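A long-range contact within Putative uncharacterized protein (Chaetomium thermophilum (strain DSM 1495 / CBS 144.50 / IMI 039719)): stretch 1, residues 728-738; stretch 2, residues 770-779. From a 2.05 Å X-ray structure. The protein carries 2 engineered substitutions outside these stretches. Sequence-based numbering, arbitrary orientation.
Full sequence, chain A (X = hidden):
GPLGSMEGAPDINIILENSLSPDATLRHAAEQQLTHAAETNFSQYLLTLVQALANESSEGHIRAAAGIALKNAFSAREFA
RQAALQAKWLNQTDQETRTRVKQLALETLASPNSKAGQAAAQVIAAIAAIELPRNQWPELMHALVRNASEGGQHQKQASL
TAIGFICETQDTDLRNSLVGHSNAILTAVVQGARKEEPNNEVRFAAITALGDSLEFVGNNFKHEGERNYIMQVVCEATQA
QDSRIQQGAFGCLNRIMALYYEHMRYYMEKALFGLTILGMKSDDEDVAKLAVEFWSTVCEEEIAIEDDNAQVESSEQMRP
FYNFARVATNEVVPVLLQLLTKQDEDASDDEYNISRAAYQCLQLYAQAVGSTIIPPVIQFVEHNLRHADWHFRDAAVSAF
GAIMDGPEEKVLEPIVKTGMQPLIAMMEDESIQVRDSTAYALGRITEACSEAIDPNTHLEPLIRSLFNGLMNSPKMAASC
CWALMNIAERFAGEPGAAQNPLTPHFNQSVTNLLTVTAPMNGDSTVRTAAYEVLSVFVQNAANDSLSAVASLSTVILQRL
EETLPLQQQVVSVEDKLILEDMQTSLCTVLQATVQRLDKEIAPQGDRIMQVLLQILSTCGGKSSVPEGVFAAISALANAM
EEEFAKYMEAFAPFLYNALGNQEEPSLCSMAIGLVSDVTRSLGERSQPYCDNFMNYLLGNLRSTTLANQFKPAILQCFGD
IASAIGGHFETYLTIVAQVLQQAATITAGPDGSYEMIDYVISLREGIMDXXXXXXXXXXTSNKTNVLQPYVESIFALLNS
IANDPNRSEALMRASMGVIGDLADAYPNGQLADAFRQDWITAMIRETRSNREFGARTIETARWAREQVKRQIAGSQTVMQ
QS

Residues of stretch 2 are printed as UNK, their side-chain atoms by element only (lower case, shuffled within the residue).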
ATOM      1  N   HIS A 728      -7.339  41.370   5.401  1.00 35.76           N
ATOM      2  CA  HIS A 728      -7.665  40.862   6.730  1.00 41.35           C
ATOM      3  C   HIS A 728      -6.550  39.990   7.290  1.00 39.97           C
ATOM      4  O   HIS A 728      -6.355  39.925   8.503  1.00 39.94           O
ATOM      5  CB  HIS A 728      -8.964  40.057   6.704  1.00 40.04           C
ATOM      6  CG  HIS A 728     -10.202  40.895   6.677  1.00 39.62           C
ATOM      7  ND1 HIS A 728     -10.852  41.230   5.510  1.00 45.53           N
ATOM      8  CD2 HIS A 728     -10.919  41.454   7.682  1.00 32.58           C
ATOM      9  CE1 HIS A 728     -11.914  41.964   5.795  1.00 43.21           C
ATOM     10  NE2 HIS A 728     -11.977  42.113   7.105  1.00 44.16           N
ATOM     11  N   PHE A 729      -5.813  39.331   6.399  1.00 41.26           N
ATOM     12  CA  PHE A 729      -4.814  38.350   6.809  1.00 38.55           C
ATOM     13  C   PHE A 729      -3.643  38.967   7.572  1.00 37.52           C
ATOM     14  O   PHE A 729      -2.874  38.250   8.211  1.00 39.69           O
ATOM     15  CB  PHE A 729      -4.287  37.579   5.595  1.00 37.48           C
ATOM     16  CG  PHE A 729      -3.641  36.269   5.953  1.00 34.77           C
ATOM     17  CD1 PHE A 729      -4.408  35.128   6.125  1.00 29.91           C
ATOM     18  CD2 PHE A 729      -2.272  36.183   6.136  1.00 37.22           C
ATOM     19  CE1 PHE A 729      -3.821  33.926   6.470  1.00 33.17           C
ATOM     20  CE2 PHE A 729      -1.678  34.985   6.477  1.00 34.51           C
ATOM     21  CZ  PHE A 729      -2.452  33.853   6.642  1.00 33.74           C
ATOM     22  N   GLU A 730      -3.509  40.292   7.520  1.00 37.29           N
ATOM     23  CA  GLU A 730      -2.446  40.968   8.262  1.00 33.75           C
ATOM     24  C   GLU A 730      -2.555  40.644   9.752  1.00 33.39           C
ATOM     25  O   GLU A 730      -1.554  40.591  10.468  1.00 44.97           O
ATOM     26  CB  GLU A 730      -2.493  42.484   8.044  1.00 43.05           C
ATOM     27  CG  GLU A 730      -1.364  43.227   8.739  1.00 39.59           C
ATOM     28  CD  GLU A 730      -1.401  44.726   8.505  1.00 47.26           C
ATOM     29  OE1 GLU A 730      -2.389  45.221   7.922  1.00 45.74           O
ATOM     30  OE2 GLU A 730      -0.434  45.408   8.906  1.00 49.33           O
ATOM     31  N   THR A 731      -3.783  40.405  10.201  1.00 30.64           N
ATOM     32  CA  THR A 731      -4.052  40.000  11.575  1.00 34.78           C
ATOM     33  C   THR A 731      -3.317  38.707  11.942  1.00 40.44           C
ATOM     34  O   THR A 731      -2.922  38.512  13.092  1.00 46.58           O
ATOM     35  CB  THR A 731      -5.572  39.822  11.802  1.00 33.91           C
ATOM     36  OG1 THR A 731      -6.229  41.086  11.639  1.00 42.77           O
ATOM     37  CG2 THR A 731      -5.872  39.283  13.196  1.00 34.90           C
ATOM     38  N   TYR A 732      -3.108  37.839  10.956  1.00 35.45           N
ATOM     39  CA  TYR A 732      -2.501  36.533  11.210  1.00 31.90           C
ATOM     40  C   TYR A 732      -1.072  36.412  10.700  1.00 39.39           C
ATOM     41  O   TYR A 732      -0.428  35.382  10.894  1.00 35.31           O
ATOM     42  CB  TYR A 732      -3.348  35.427  10.577  1.00 29.81           C
ATOM     43  CG  TYR A 732      -4.807  35.515  10.940  1.00 32.79           C
ATOM     44  CD1 TYR A 732      -5.251  35.135  12.198  1.00 33.56           C
ATOM     45  CD2 TYR A 732      -5.742  35.986  10.027  1.00 32.45           C
ATOM     46  CE1 TYR A 732      -6.585  35.220  12.538  1.00 38.28           C
ATOM     47  CE2 TYR A 732      -7.080  36.074  10.360  1.00 31.93           C
ATOM     48  CZ  TYR A 732      -7.491  35.692  11.616  1.00 38.29           C
ATOM     49  OH  TYR A 732      -8.819  35.781  11.948  1.00 46.22           O
ATOM     50  N   LEU A 733      -0.575  37.467  10.063  1.00 38.90           N
ATOM     51  CA  LEU A 733       0.706  37.398   9.365  1.00 37.37           C
ATOM     52  C   LEU A 733       1.879  37.079  10.287  1.00 41.54           C
ATOM     53  O   LEU A 733       2.713  36.240   9.958  1.00 39.36           O
ATOM     54  CB  LEU A 733       0.988  38.707   8.627  1.00 33.01           C
ATOM     55  CG  LEU A 733       2.298  38.702   7.835  1.00 42.06           C
ATOM     56  CD1 LEU A 733       2.322  37.537   6.851  1.00 44.56           C
ATOM     57  CD2 LEU A 733       2.505  40.023   7.113  1.00 44.42           C
ATOM     58  N   THR A 734       1.943  37.748  11.435  1.00 39.28           N
ATOM     59  CA  THR A 734       3.037  37.529  12.376  1.00 39.77           C
ATOM     60  C   THR A 734       3.127  36.065  12.800  1.00 31.05           C
ATOM     61  O   THR A 734       4.194  35.453  12.733  1.00 39.18           O
ATOM     62  CB  THR A 734       2.888  38.402  13.634  1.00 41.23           C
ATOM     63  OG1 THR A 734       2.958  39.784  13.265  1.00 43.04           O
ATOM     64  CG2 THR A 734       4.000  38.092  14.625  1.00 38.08           C
ATOM     65  N   ILE A 735       1.998  35.514  13.231  1.00 33.57           N
ATOM     66  CA  ILE A 735       1.930  34.128  13.677  1.00 39.67           C
ATOM     67  C   ILE A 735       2.212  33.136  12.550  1.00 37.90           C
ATOM     68  O   ILE A 735       3.033  32.233  12.697  1.00 41.42           O
ATOM     69  CB  ILE A 735       0.551  33.805  14.280  1.00 43.07           C
ATOM     70  CG1 ILE A 735       0.370  34.527  15.616  1.00 55.22           C
ATOM     71  CG2 ILE A 735       0.390  32.303  14.462  1.00 42.61           C
ATOM     72  CD1 ILE A 735      -1.030  34.401  16.172  1.00 59.51           C
ATOM     73  N   VAL A 736       1.528  33.309  11.424  1.00 44.11           N
ATOM     74  CA  VAL A 736       1.629  32.365  10.313  1.00 36.09           C
ATOM     75  C   VAL A 736       3.026  32.352   9.693  1.00 35.47           C
ATOM     76  O   VAL A 736       3.558  31.286   9.367  1.00 37.20           O
ATOM     77  CB  VAL A 736       0.585  32.683   9.220  1.00 33.34           C
ATOM     78  CG1 VAL A 736       0.829  31.849   7.976  1.00 29.19           C
ATOM     79  CG2 VAL A 736      -0.823  32.449   9.752  1.00 29.66           C
ATOM     80  N   ALA A 737       3.617  33.533   9.536  1.00 34.34           N
ATOM     81  CA  ALA A 737       4.979  33.639   9.016  1.00 38.39           C
ATOM     82  C   ALA A 737       5.951  32.900   9.924  1.00 41.43           C
ATOM     83  O   ALA A 737       6.875  32.234   9.461  1.00 36.95           O
ATOM     84  CB  ALA A 737       5.389  35.100   8.876  1.00 43.73           C
ATOM     85  N   GLN A 738       5.716  33.027  11.224  1.00 36.97           N
ATOM     86  CA  GLN A 738       6.476  32.321  12.245  1.00 36.78           C
ATOM     87  C   GLN A 738       6.398  30.809  12.028  1.00 37.32           C
ATOM     88  O   GLN A 738       7.410  30.113  12.060  1.00 42.05           O
ATOM     89  CB  GLN A 738       5.949  32.703  13.632  1.00 46.18           C
ATOM     90  CG  GLN A 738       6.659  32.068  14.802  1.00 56.26           C
ATOM     91  CD  GLN A 738       6.204  32.659  16.130  1.00 52.61           C
ATOM     92  OE1 GLN A 738       6.313  33.866  16.357  1.00 58.94           O
ATOM     93  NE2 GLN A 738       5.683  31.814  17.006  1.00 52.26           N
ATOM     94  N   UNK A 770       1.007  28.428   0.972  1.00 34.01           N
ATOM     95  CA  UNK A 770       0.730  29.429   1.995  1.00 36.59           C
ATOM     96  C   UNK A 770       1.318  30.778   1.603  1.00 35.11           C
ATOM     97  O   UNK A 770       0.606  31.781   1.565  1.00 32.19           O
ATOM     98  c   UNK A 770       1.275  28.981   3.344  1.00 25.53           C
ATOM     99  N   UNK A 771       2.614  30.794   1.298  1.00 33.17           N
ATOM    100  CA  UNK A 771       3.283  32.029   0.894  1.00 33.58           C
ATOM    101  C   UNK A 771       2.629  32.635  -0.344  1.00 38.62           C
ATOM    102  O   UNK A 771       2.438  33.847  -0.425  1.00 38.36           O
ATOM    103  c   UNK A 771       6.919  32.947   5.035  1.00 33.76           C
ATOM    104  c   UNK A 771       5.339  34.627   4.311  1.00 38.80           C
ATOM    105  c   UNK A 771       6.617  32.239   3.875  1.00 37.33           C
ATOM    106  c   UNK A 771       4.773  31.788   0.629  1.00 35.51           C
ATOM    107  c   UNK A 771       6.503  30.743   2.221  1.00 35.66           C
ATOM    108  c   UNK A 771       6.271  34.135   5.236  1.00 36.39           C
ATOM    109  c   UNK A 771       5.684  32.707   2.925  1.00 35.67           C
ATOM    110  c   UNK A 771       5.036  33.926   3.159  1.00 35.37           C
ATOM    111  c   UNK A 771       5.627  31.733   1.872  1.00 37.12           C
ATOM    112  n   UNK A 771       7.103  31.042   3.421  1.00 38.08           N
ATOM    113  N   UNK A 772       2.265  31.775  -1.290  1.00 36.43           N
ATOM    114  CA  UNK A 772       1.609  32.208  -2.511  1.00 34.19           C
ATOM    115  C   UNK A 772       0.315  32.963  -2.264  1.00 33.96           C
ATOM    116  O   UNK A 772       0.087  34.021  -2.845  1.00 38.62           O
ATOM    117  N   UNK A 773      -0.533  32.424  -1.396  1.00 34.40           N
ATOM    118  CA  UNK A 773      -1.781  33.077  -1.046  1.00 34.14           C
ATOM    119  C   UNK A 773      -1.547  34.353  -0.259  1.00 37.08           C
ATOM    120  O   UNK A 773      -2.253  35.345  -0.440  1.00 34.99           O
ATOM    121  N   UNK A 774      -0.547  34.326   0.616  1.00 38.82           N
ATOM    122  CA  UNK A 774      -0.214  35.475   1.447  1.00 37.68           C
ATOM    123  C   UNK A 774       0.321  36.642   0.615  1.00 41.97           C
ATOM    124  O   UNK A 774      -0.106  37.787   0.792  1.00 40.09           O
ATOM    125  c   UNK A 774       1.385  36.341   3.179  1.00 31.65           C
ATOM    126  c   UNK A 774       0.179  34.188   3.578  1.00 30.42           C
ATOM    127  c   UNK A 774       0.821  35.096   2.525  1.00 30.45           C
ATOM    128  c   UNK A 774       1.171  33.584   4.557  1.00 32.27           C
ATOM    129  N   UNK A 775       1.247  36.347  -0.295  1.00 38.13           N
ATOM    130  CA  UNK A 775       1.811  37.369  -1.178  1.00 41.47           C
ATOM    131  C   UNK A 775       0.709  38.056  -1.979  1.00 39.78           C
ATOM    132  O   UNK A 775       0.677  39.279  -2.091  1.00 40.42           O
ATOM    133  c   UNK A 775       3.303  37.816  -3.159  1.00 44.52           C
ATOM    134  c   UNK A 775       2.855  36.773  -2.147  1.00 44.22           C
ATOM    135  c   UNK A 775       4.065  36.253  -1.372  1.00 42.08           C
ATOM    136  c   UNK A 775       4.916  35.288  -2.167  1.00 39.19           C
ATOM    137  N   UNK A 776      -0.205  37.255  -2.513  1.00 36.62           N
ATOM    138  CA  UNK A 776      -1.342  37.769  -3.252  1.00 38.77           C
ATOM    139  C   UNK A 776      -2.256  38.627  -2.397  1.00 42.86           C
ATOM    140  O   UNK A 776      -2.761  39.654  -2.850  1.00 41.24           O
ATOM    141  N   UNK A 777      -2.470  38.203  -1.155  1.00 45.84           N
ATOM    142  CA  UNK A 777      -3.335  38.932  -0.229  1.00 29.01           C
ATOM    143  C   UNK A 777      -2.748  40.296   0.119  1.00 34.85           C
ATOM    144  O   UNK A 777      -3.462  41.299   0.165  1.00 39.74           O
ATOM    145  c   UNK A 777      -3.565  38.120   1.037  1.00 33.83           C
ATOM    146  N   UNK A 778      -1.440  40.332   0.350  1.00 35.79           N
ATOM    147  CA  UNK A 778      -0.770  41.567   0.743  1.00 44.21           C
ATOM    148  C   UNK A 778      -0.576  42.500  -0.449  1.00 49.18           C
ATOM    149  O   UNK A 778      -0.567  43.722  -0.297  1.00 43.99           O
ATOM    150  c   UNK A 778       0.475  40.430   2.689  1.00 43.21           C
ATOM    151  c   UNK A 778       0.577  41.258   1.406  1.00 41.68           C
ATOM    152  s   UNK A 778      -0.425  41.245   4.028  1.00 44.42           S
ATOM    153  c   UNK A 778      -2.064  40.543   3.845  1.00 28.09           C
ATOM    154  N   UNK A 779      -0.430  41.921  -1.636  1.00 42.72           N
ATOM    155  CA  UNK A 779      -0.284  42.717  -2.848  1.00 41.56           C
ATOM    156  C   UNK A 779      -1.579  43.456  -3.174  1.00 41.37           C
ATOM    157  O   UNK A 779      -1.579  44.672  -3.370  1.00 48.56           O
ATOM    158  c   UNK A 779       0.385  42.615  -5.309  1.00 59.84           C
ATOM    159  c   UNK A 779       0.125  41.838  -4.029  1.00 49.74           C
ATOM    160  n   UNK A 779      -0.881  39.931  -7.718  1.00 85.65           N
ATOM    161  c   UNK A 779      -0.931  41.001  -6.685  1.00 80.87           C
ATOM    162  c   UNK A 779       0.413  41.688  -6.508  1.00 73.82           C
TER

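Position 770 carries a single side-chain carbon, CB, which points toward stretch 1, but its CB stays 5.5 Å from CG1 of Val736. One carbon and nothing more is alanine. Ala770 is buried, and its small methyl fits where the two helices face each other without making a close contact.

At position 771 one carbon leads into fused five- and six-membered rings holding eight carbons and one nitrogen, and the far end of the rings touches Ala737; this can only be tryptophan. The CA-to-CB bond of Trp771 points away from stretch 1, yet the long ring system brings its end back: CH2 lies 3.9 Å from CB of Ala737. The approach is oblique to the ring. The reach of the indole lets a side chain that starts away from stretch 1 still touch the small methyl of Ala737.

Positions 772 and 773 have no side-chain atoms at all, so both are glycine. Gly772 and Gly773 lie out of reach of stretch 1 and add nothing to the contact; their phi/psi values are ordinary helical ones.

Position 774 has four carbons, forked at the first, with one arm two carbons long. It touches Phe729, Leu733 and Val736, and the branching identifies isoleucine. Ile774 points toward stretch 1 and loses more area to the partner than any other residue. Its CG1 is 3.5 Å from CE2 of Phe729, its CG2 is 4.0 Å from CD1 of Leu733, and its CD1 is 3.8 Å from CG1 of Val736. A beta-branched aliphatic chain suits such a site because it offers carbon in several directions.

Position 775 shows the same four-carbon fork, again isoleucine, but Ile775 is out of reach of stretch 1. It is buried nonetheless, as a hydrophobic chain should be.

Position 776 has no side-chain atoms and is glycine. Gly776 is partly exposed, and nothing of stretch 1 comes near it.

At position 777 there is one carbon, directed toward stretch 1; its CB lies 4.6 Å from CB of Phe729: alanine. The CA atoms of Ala777 and Phe729 are only 7.2 Å apart, and the short side chain is compatible with this close backbone spacing.

Position 778 bears two carbons, a sulfur and a terminal carbon, unbranched, and touches Phe729, Glu730 and Leu733; it is methionine. Met778 starts sideways, but its end comes nearer: CE lies 4.1 Å from CB of Phe729 and 4.0 Å from N of Glu730, while SD is 4.4 Å from CD2 of Leu733. The flexible thioether lets the chain bend into this site.

Position 779 has four carbons in a row ending in nitrogen, hence lysine. Lys779 is partly exposed and remote from stretch 1, a suitable setting for a charged amine.

The helices run roughly antiparallel, at 147°, with axes 11.4 Å apart at closest approach. No hydrogen bond crosses between the stretches; apolar packing joins them, burying 356 Å². Ile774 lies amid Phe729, Leu733 and Val736, with Met778 and Trp771 extending the contact along the helix.

Stretch 2 770-779: AWGGIIGAMK
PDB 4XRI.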